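Local coordinates for Alr1585 protein (Nostoc sp., PDB 5C2I), which is a haem-containing DyP-type (dye-decolorizing) peroxidase, which probably uses hydrogen peroxide to oxidise dyes and related substrates, at residues P297-D302 / D317-A322; G338-L343 / K355-H360; N9-G14 / G21-L26. The protein carries 1 engineered substitution. All blocks are in the same frame, centred on the assembly; numbering follows the deposited sequence.

Contact 1: residues P297-D302 / D317-A322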
# COMPACT_ATOMS: atom_id res chain seq x y z
N PRO A 297 -11.39 -5.16 -27.10
CA PRO A 297 -12.60 -5.49 -27.87
C PRO A 297 -12.51 -6.86 -28.54
O PRO A 297 -11.50 -7.17 -29.19
CB PRO A 297 -12.64 -4.40 -28.95
CG PRO A 297 -11.81 -3.28 -28.38
CD PRO A 297 -10.71 -3.98 -27.62
N VAL A 298 -13.51 -7.69 -28.34
CA VAL A 298 -13.49 -9.04 -28.86
C VAL A 298 -13.64 -9.02 -30.40
O VAL A 298 -13.28 -9.99 -31.04
CB VAL A 298 -14.55 -9.95 -28.18
CG1 VAL A 298 -15.94 -9.67 -28.70
CG2 VAL A 298 -14.19 -11.44 -28.38
N THR A 299 -14.12 -7.92 -30.98
CA THR A 299 -14.15 -7.83 -32.45
C THR A 299 -12.72 -7.82 -33.00
O THR A 299 -12.50 -8.23 -34.11
CB THR A 299 -15.03 -6.65 -32.98
OG1 THR A 299 -15.29 -6.85 -34.37
CG2 THR A 299 -14.38 -5.31 -32.77
N LEU A 300 -11.77 -7.35 -32.18
CA LEU A 300 -10.40 -7.19 -32.63
C LEU A 300 -9.48 -8.33 -32.25
O LEU A 300 -8.43 -8.48 -32.86
CB LEU A 300 -9.81 -5.88 -32.08
CG LEU A 300 -10.51 -4.57 -32.46
CD1 LEU A 300 -9.76 -3.39 -31.87
CD2 LEU A 300 -10.65 -4.41 -33.98
N SER A 301 -9.84 -9.13 -31.26
CA SER A 301 -8.93 -10.09 -30.70
C SER A 301 -9.67 -11.21 -30.03
O SER A 301 -10.68 -10.98 -29.38
CB SER A 301 -8.02 -9.42 -29.64
OG SER A 301 -7.09 -10.34 -29.11
N ASP A 302 -9.10 -12.41 -30.12
CA ASP A 302 -9.56 -13.56 -29.35
C ASP A 302 -8.78 -13.79 -28.06
O ASP A 302 -9.00 -14.77 -27.35
CB ASP A 302 -9.58 -14.85 -30.21
CG ASP A 302 -8.20 -15.38 -30.56
OD1 ASP A 302 -7.17 -14.69 -30.48
OD2 ASP A 302 -8.16 -16.56 -30.94
N ASP A 317 -16.91 -3.16 -38.93
CA ASP A 317 -16.72 -3.31 -40.39
C ASP A 317 -15.83 -4.49 -40.76
O ASP A 317 -15.98 -5.03 -41.85
CB ASP A 317 -16.15 -2.02 -41.04
CG ASP A 317 -17.13 -0.83 -41.02
OD1 ASP A 317 -18.25 -0.92 -40.47
OD2 ASP A 317 -16.77 0.26 -41.52
N GLY A 318 -14.90 -4.90 -39.90
CA GLY A 318 -14.09 -6.10 -40.09
C GLY A 318 -14.76 -7.36 -39.57
O GLY A 318 -14.13 -8.43 -39.55
N ASP A 319 -16.04 -7.27 -39.21
CA ASP A 319 -16.75 -8.31 -38.45
C ASP A 319 -18.23 -8.27 -38.82
O ASP A 319 -19.11 -8.35 -37.95
CB ASP A 319 -16.54 -8.05 -36.96
CG ASP A 319 -16.98 -9.20 -36.07
OD1 ASP A 319 -17.17 -10.34 -36.55
OD2 ASP A 319 -17.05 -8.95 -34.84
N LEU A 320 -18.51 -8.17 -40.13
CA LEU A 320 -19.87 -8.00 -40.60
C LEU A 320 -20.75 -9.21 -40.30
O LEU A 320 -21.94 -9.06 -40.06
CB LEU A 320 -19.90 -7.75 -42.12
CG LEU A 320 -19.19 -6.48 -42.58
CD1 LEU A 320 -19.19 -6.30 -44.11
CD2 LEU A 320 -19.78 -5.26 -41.92
N ALA A 321 -20.18 -10.41 -40.31
CA ALA A 321 -20.96 -11.59 -40.00
C ALA A 321 -21.02 -11.87 -38.49
O ALA A 321 -21.58 -12.90 -38.09
CB ALA A 321 -20.42 -12.78 -40.75
N ALA A 322 -20.38 -11.01 -37.69
CA ALA A 322 -20.40 -11.12 -36.22
C ALA A 322 -19.94 -12.51 -35.74
O ALA A 322 -20.52 -13.06 -34.80
CB ALA A 322 -21.79 -10.81 -35.69

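Contact 2: residues G338-L343 / K355-H360. With EDO (1,2-ethanediol), chain G.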
# COMPACT_ATOMS: atom_id res chain seq x y z
N GLY A 338 -22.93 1.18 -36.49
CA GLY A 338 -23.28 1.06 -37.90
C GLY A 338 -24.09 -0.14 -38.32
O GLY A 338 -24.58 -0.17 -39.47
N ASP A 339 -24.24 -1.15 -37.46
CA ASP A 339 -25.01 -2.37 -37.89
C ASP A 339 -26.40 -2.00 -38.38
O ASP A 339 -26.90 -2.62 -39.31
CB ASP A 339 -25.18 -3.41 -36.76
CG ASP A 339 -23.95 -4.23 -36.49
OD1 ASP A 339 -23.04 -4.33 -37.35
OD2 ASP A 339 -23.88 -4.79 -35.36
N THR A 340 -27.06 -1.02 -37.74
CA THR A 340 -28.46 -0.70 -38.13
C THR A 340 -28.52 0.05 -39.46
O THR A 340 -29.49 -0.09 -40.23
CB THR A 340 -29.25 0.09 -37.08
OG1 THR A 340 -28.79 1.46 -37.03
CG2 THR A 340 -29.18 -0.55 -35.70
N ALA A 341 -27.45 0.77 -39.76
CA ALA A 341 -27.34 1.51 -41.01
C ALA A 341 -27.06 0.60 -42.19
O ALA A 341 -27.46 0.90 -43.30
CB ALA A 341 -26.27 2.60 -40.87
N ARG A 342 -26.36 -0.51 -41.98
CA ARG A 342 -26.21 -1.52 -43.01
C ARG A 342 -27.38 -2.44 -43.19
O ARG A 342 -27.76 -2.79 -44.32
CB ARG A 342 -25.13 -2.51 -42.64
CG ARG A 342 -23.74 -2.02 -42.85
CD ARG A 342 -22.80 -3.18 -42.55
NE ARG A 342 -22.58 -3.30 -41.10
CZ ARG A 342 -21.77 -2.51 -40.39
NH1 ARG A 342 -21.08 -1.54 -40.99
NH2 ARG A 342 -21.63 -2.68 -39.08
N LEU A 343 -27.85 -2.96 -42.07
CA LEU A 343 -28.64 -4.18 -42.09
C LEU A 343 -30.09 -3.82 -42.20
O LEU A 343 -30.85 -4.56 -42.82
CB LEU A 343 -28.37 -5.05 -40.84
CG LEU A 343 -26.97 -5.67 -40.76
CD1 LEU A 343 -26.75 -6.33 -39.41
CD2 LEU A 343 -26.77 -6.69 -41.92
N LYS A 355 -26.35 8.40 -38.55
CA LYS A 355 -26.59 9.57 -37.68
C LYS A 355 -27.77 9.27 -36.74
O LYS A 355 -27.71 9.56 -35.56
CB LYS A 355 -26.84 10.84 -38.49
CG LYS A 355 -25.58 11.45 -39.04
CD LYS A 355 -25.82 12.86 -39.58
CE LYS A 355 -24.58 13.32 -40.32
NZ LYS A 355 -24.59 12.88 -41.74
N GLU A 356 -28.83 8.69 -37.28
CA GLU A 356 -29.99 8.33 -36.50
C GLU A 356 -29.63 7.29 -35.44
O GLU A 356 -30.03 7.40 -34.28
CB GLU A 356 -31.06 7.79 -37.46
CG GLU A 356 -32.45 7.81 -36.89
CD GLU A 356 -33.45 7.34 -37.92
OE1 GLU A 356 -33.56 8.02 -38.99
OE2 GLU A 356 -34.11 6.29 -37.68
N GLU A 357 -28.89 6.25 -35.85
CA GLU A 357 -28.40 5.25 -34.88
C GLU A 357 -27.62 5.91 -33.74
O GLU A 357 -27.81 5.58 -32.56
CB GLU A 357 -27.52 4.23 -35.58
CG GLU A 357 -27.09 3.08 -34.71
CD GLU A 357 -26.02 2.24 -35.35
OE1 GLU A 357 -26.35 1.51 -36.31
OE2 GLU A 357 -24.84 2.37 -34.92
N ARG A 358 -26.72 6.82 -34.09
CA ARG A 358 -25.88 7.51 -33.09
C ARG A 358 -26.70 8.41 -32.16
O ARG A 358 -26.25 8.73 -31.05
CB ARG A 358 -24.76 8.30 -33.78
CG ARG A 358 -23.69 7.43 -34.43
CD ARG A 358 -22.85 8.22 -35.45
NE ARG A 358 -22.19 9.37 -34.85
CZ ARG A 358 -21.05 9.35 -34.16
NH1 ARG A 358 -20.38 8.22 -33.98
NH2 ARG A 358 -20.55 10.48 -33.66
N GLY A 359 -27.90 8.81 -32.60
CA GLY A 359 -28.77 9.67 -31.81
C GLY A 359 -29.38 8.95 -30.62
O GLY A 359 -29.90 9.61 -29.70
N HIS A 360 -29.26 7.61 -30.58
CA HIS A 360 -29.75 6.82 -29.46
C HIS A 360 -28.76 6.66 -28.32
O HIS A 360 -29.10 6.05 -27.30
CB HIS A 360 -30.22 5.43 -29.91
CG HIS A 360 -31.23 5.45 -31.00
ND1 HIS A 360 -32.49 6.02 -30.85
CD2 HIS A 360 -31.16 5.03 -32.29
CE1 HIS A 360 -33.16 5.89 -31.99
NE2 HIS A 360 -32.36 5.32 -32.88
C1 EDO G . -32.26 13.00 -29.27
O1 EDO G . -32.64 11.82 -28.56
C2 EDO G . -31.14 12.81 -30.30
O2 EDO G . -29.94 12.20 -29.82

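Contact 3: residues N9-G14 / G21-L26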
# COMPACT_ATOMS: atom_id res chain seq x y z
N ASN A 9 -24.34 20.75 -33.61
CA ASN A 9 -22.98 20.52 -34.11
C ASN A 9 -21.90 20.86 -33.10
O ASN A 9 -21.67 22.04 -32.82
CB ASN A 9 -22.69 21.41 -35.33
CG ASN A 9 -23.62 21.13 -36.48
OD1 ASN A 9 -23.46 20.15 -37.18
ND2 ASN A 9 -24.62 21.98 -36.67
N LEU A 10 -21.22 19.86 -32.59
CA LEU A 10 -20.14 20.08 -31.63
C LEU A 10 -18.94 20.67 -32.37
O LEU A 10 -18.63 20.23 -33.47
CB LEU A 10 -19.76 18.76 -30.96
CG LEU A 10 -18.94 18.85 -29.67
CD1 LEU A 10 -19.83 19.40 -28.54
CD2 LEU A 10 -18.34 17.51 -29.31
N PRO A 11 -18.26 21.65 -31.78
CA PRO A 11 -16.99 22.02 -32.39
C PRO A 11 -16.00 20.82 -32.52
O PRO A 11 -16.08 19.84 -31.76
CB PRO A 11 -16.42 23.07 -31.44
CG PRO A 11 -17.56 23.52 -30.59
CD PRO A 11 -18.52 22.37 -30.52
N GLU A 12 -15.09 20.93 -33.48
CA GLU A 12 -14.18 19.84 -33.80
C GLU A 12 -13.40 19.31 -32.60
O GLU A 12 -13.12 18.13 -32.51
CB GLU A 12 -13.19 20.32 -34.88
CG GLU A 12 -12.20 19.28 -35.36
CD GLU A 12 -12.88 18.08 -36.00
OE1 GLU A 12 -14.07 18.16 -36.41
OE2 GLU A 12 -12.18 17.06 -36.14
N ASP A 13 -13.01 20.20 -31.69
CA ASP A 13 -12.25 19.79 -30.50
C ASP A 13 -13.09 19.77 -29.25
O ASP A 13 -12.55 19.66 -28.13
CB ASP A 13 -11.03 20.70 -30.27
CG ASP A 13 -10.01 20.53 -31.32
OD1 ASP A 13 -9.97 19.49 -31.97
OD2 ASP A 13 -9.25 21.48 -31.54
N GLY A 14 -14.41 19.83 -29.41
CA GLY A 14 -15.29 19.87 -28.25
C GLY A 14 -15.39 21.26 -27.67
O GLY A 14 -14.79 22.21 -28.19
N GLY A 21 -16.00 30.65 -25.32
CA GLY A 21 -16.60 31.41 -26.41
C GLY A 21 -18.09 31.60 -26.19
O GLY A 21 -18.53 31.94 -25.10
N LYS A 22 -18.87 31.26 -27.20
CA LYS A 22 -20.32 31.41 -27.13
C LYS A 22 -21.01 30.45 -26.16
O LYS A 22 -22.20 30.61 -25.89
CB LYS A 22 -20.94 31.32 -28.53
CG LYS A 22 -20.80 30.03 -29.29
CD LYS A 22 -21.20 30.24 -30.75
CE LYS A 22 -21.12 28.91 -31.50
NZ LYS A 22 -19.72 28.46 -31.79
N TYR A 23 -20.28 29.44 -25.66
CA TYR A 23 -20.82 28.48 -24.67
C TYR A 23 -20.59 28.92 -23.23
O TYR A 23 -20.97 28.22 -22.31
CB TYR A 23 -20.21 27.09 -24.91
CG TYR A 23 -20.53 26.54 -26.28
CD1 TYR A 23 -21.74 25.93 -26.54
CD2 TYR A 23 -19.64 26.69 -27.35
CE1 TYR A 23 -22.06 25.43 -27.81
CE2 TYR A 23 -19.94 26.21 -28.62
CZ TYR A 23 -21.16 25.59 -28.85
OH TYR A 23 -21.46 25.08 -30.09
N ARG A 24 -20.04 30.13 -23.02
CA ARG A 24 -19.73 30.58 -21.68
C ARG A 24 -20.95 30.58 -20.76
O ARG A 24 -20.90 30.07 -19.63
CB ARG A 24 -19.10 31.98 -21.71
CG ARG A 24 -18.64 32.49 -20.36
CD ARG A 24 -18.03 33.90 -20.50
NE ARG A 24 -16.73 33.80 -21.12
CZ ARG A 24 -15.60 33.36 -20.55
NH1 ARG A 24 -15.56 32.97 -19.28
NH2 ARG A 24 -14.49 33.31 -21.27
N ASN A 25 -22.05 31.18 -21.20
CA ASN A 25 -23.22 31.34 -20.31
C ASN A 25 -23.87 29.99 -20.05
O ASN A 25 -24.36 29.69 -18.95
CB ASN A 25 -24.23 32.34 -20.89
CG ASN A 25 -23.72 33.77 -20.83
OD1 ASN A 25 -22.83 34.08 -20.06
ND2 ASN A 25 -24.25 34.63 -21.67
N LEU A 26 -23.84 29.16 -21.07
CA LEU A 26 -24.38 27.82 -20.92
C LEU A 26 -23.68 27.09 -19.81
O LEU A 26 -24.33 26.51 -18.93
CB LEU A 26 -24.24 27.08 -22.23
CG LEU A 26 -24.77 25.60 -22.14
CD1 LEU A 26 -25.45 25.25 -23.45
CD2 LEU A 26 -23.62 24.69 -21.94

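Contact 1: residues P297-D302 / D317-A322
T299 and D319 meet through a single polar contact: the threonine hydroxyl OG1 donates to D319 OD2 over 2.8 Å. The donor comes in on the anti side of OD2, away from the other carboxylate oxygen, and stands 29° out of the carboxylate plane, so the bond is tilted rather than flat. A chi1 near 180° in both residues (-165° and -168°) swings T299 OG1 and the D319 carboxylate away from their own backbone nitrogens, to where they meet. The bond brings OG1 to 3.1 Å from D319 CB, a close approach, with T299 CB 3.6 Å from D319 OD2.

Both residues are buried, although they sit on a long irregular loop between helix 281-289 and helix 330-334, in the C-terminal half of this DyP-type peroxidase. With neither helix nor strand in the 14 residues between the segments, this bond joins two points 20 residues apart on one loop.

Backbone bonds shape each side. L300 N reaches P297 O at 3.0 Å, rounding off the bend that presents T299, while A322 N reaches D319 O at 3.0 Å and closes a type I beta turn from D319 to A322. The D319 carboxylate also accepts from the chain beyond that turn, OD2 taking C325 N and OD1 taking K324 N. With alanine in place of D319, the T299 hydroxyl would probably lose its acceptor and the two N-H groups of K324 and C325 their shared carboxylate, setting the turn freer to shift. V298 packs on helix 281-289 through L283, A286 and L287, and D302 forms a salt bridge with K212 of a second subunit.

Contact 2: residues G338-L343 / K355-H360
E357 sets its carboxylate against the start of helix 339-343, where three bonds hold it; its chain, extended beyond CG, reaches across from helix 350-358. OE2 takes the N-H of G338 at 2.7 Å on its syn lone pair, in a fairly straight bond (158°). OE1 accepts twice: T340 N arrives at 3.0 Å nearly along the C-O direction, in a more bent bond, and T340 OG1 donates at 2.5 Å on the anti side, away from OE2. The threonine hydroxyl sits between its backbone N and carbonyl carbon, chi1 73°, and so can reach the same oxygen as its own N-H.

This is a carboxylate from one helix binding N-H groups at the amino end of another; G338 occupies the N-cap position, and the helix end would be expected to stabilise the negative charge. With phi at 110°, any side chain at G338 would run into the preceding carbonyl oxygen, which explains the glycine.

Further out, R342 NH2 makes a salt bridge with D339 OD1 at 2.8 Å, and G338 O lies over the guanidinium face. D339 OD2 has R332 as a second partner, R342 NH1 has D317. A341 packs on F350, A353 and F354, joining the two helices beside the polar contact.

Contact 3: residues N9-G14 / G21-L26
In the N-terminal region, the loop after helix 4-8 is met by the ring of Y23, from the 3-10 start of helix 24-29, and P11 makes the touch on the loop side. The proline ring and the tyrosine side chain come from opposite directions. P11 CG approaches Y23 CE2 to 4.1 Å, at an oblique angle to the aromatic ring, while P11 CD lies 4.0 Å from the phenolic OH. The apolar part is CG against CE2; CD sits beside OH in van der Waals contact. N9 O is also near that hydroxyl, 4.1 Å from Y23 OH, but this is only proximity; the hydroxyl is hydrogen-bonded to D6 O, on helix 4-8.

Y23 projects from a short 3-10 segment, residues 22-23, that runs into helix 24-29, with R24 N bonded to G21 O at 3.1 Å just at the start. The CB of Y23 points toward the loop, and a chi1 of -61°, with CG anti to the carbonyl carbon, places the OH end beside P11. Opposite, P11 opens a type I beta turn that G14 N closes on P11 O at 2.9 Å.

The tyrosine is buried although its partner P11 is partly exposed, for L2, I15 and L234 also touch its side chain. On the loop side, N9 ND2 bonds back to K5 O on helix 4-8, and D13 OD1 forms a salt bridge with R219 of helix 212-221.

In the fold
Contacts 1 and 2 are neighbours, their centres about 17 Å apart, and both lie in the C-terminal half of the chain. They touch directly: D317 OD1 forms a 2.9 Å salt bridge with R342 NH1, and L320 CD2 packs 3.5 Å from R342 NE. R332 joins them a second time, bonding to D319 O from NH2 and to D339 OD2 from NE. The haem lies near both, about 10 Å from the T299 side chain and about 9 Å from that of E357. Contact 3 is separate, with its centre about 25 Å from that of contact 2 and 35 Å from that of contact 1; its nearest atoms come within about 8 Å of contact 2 without touching.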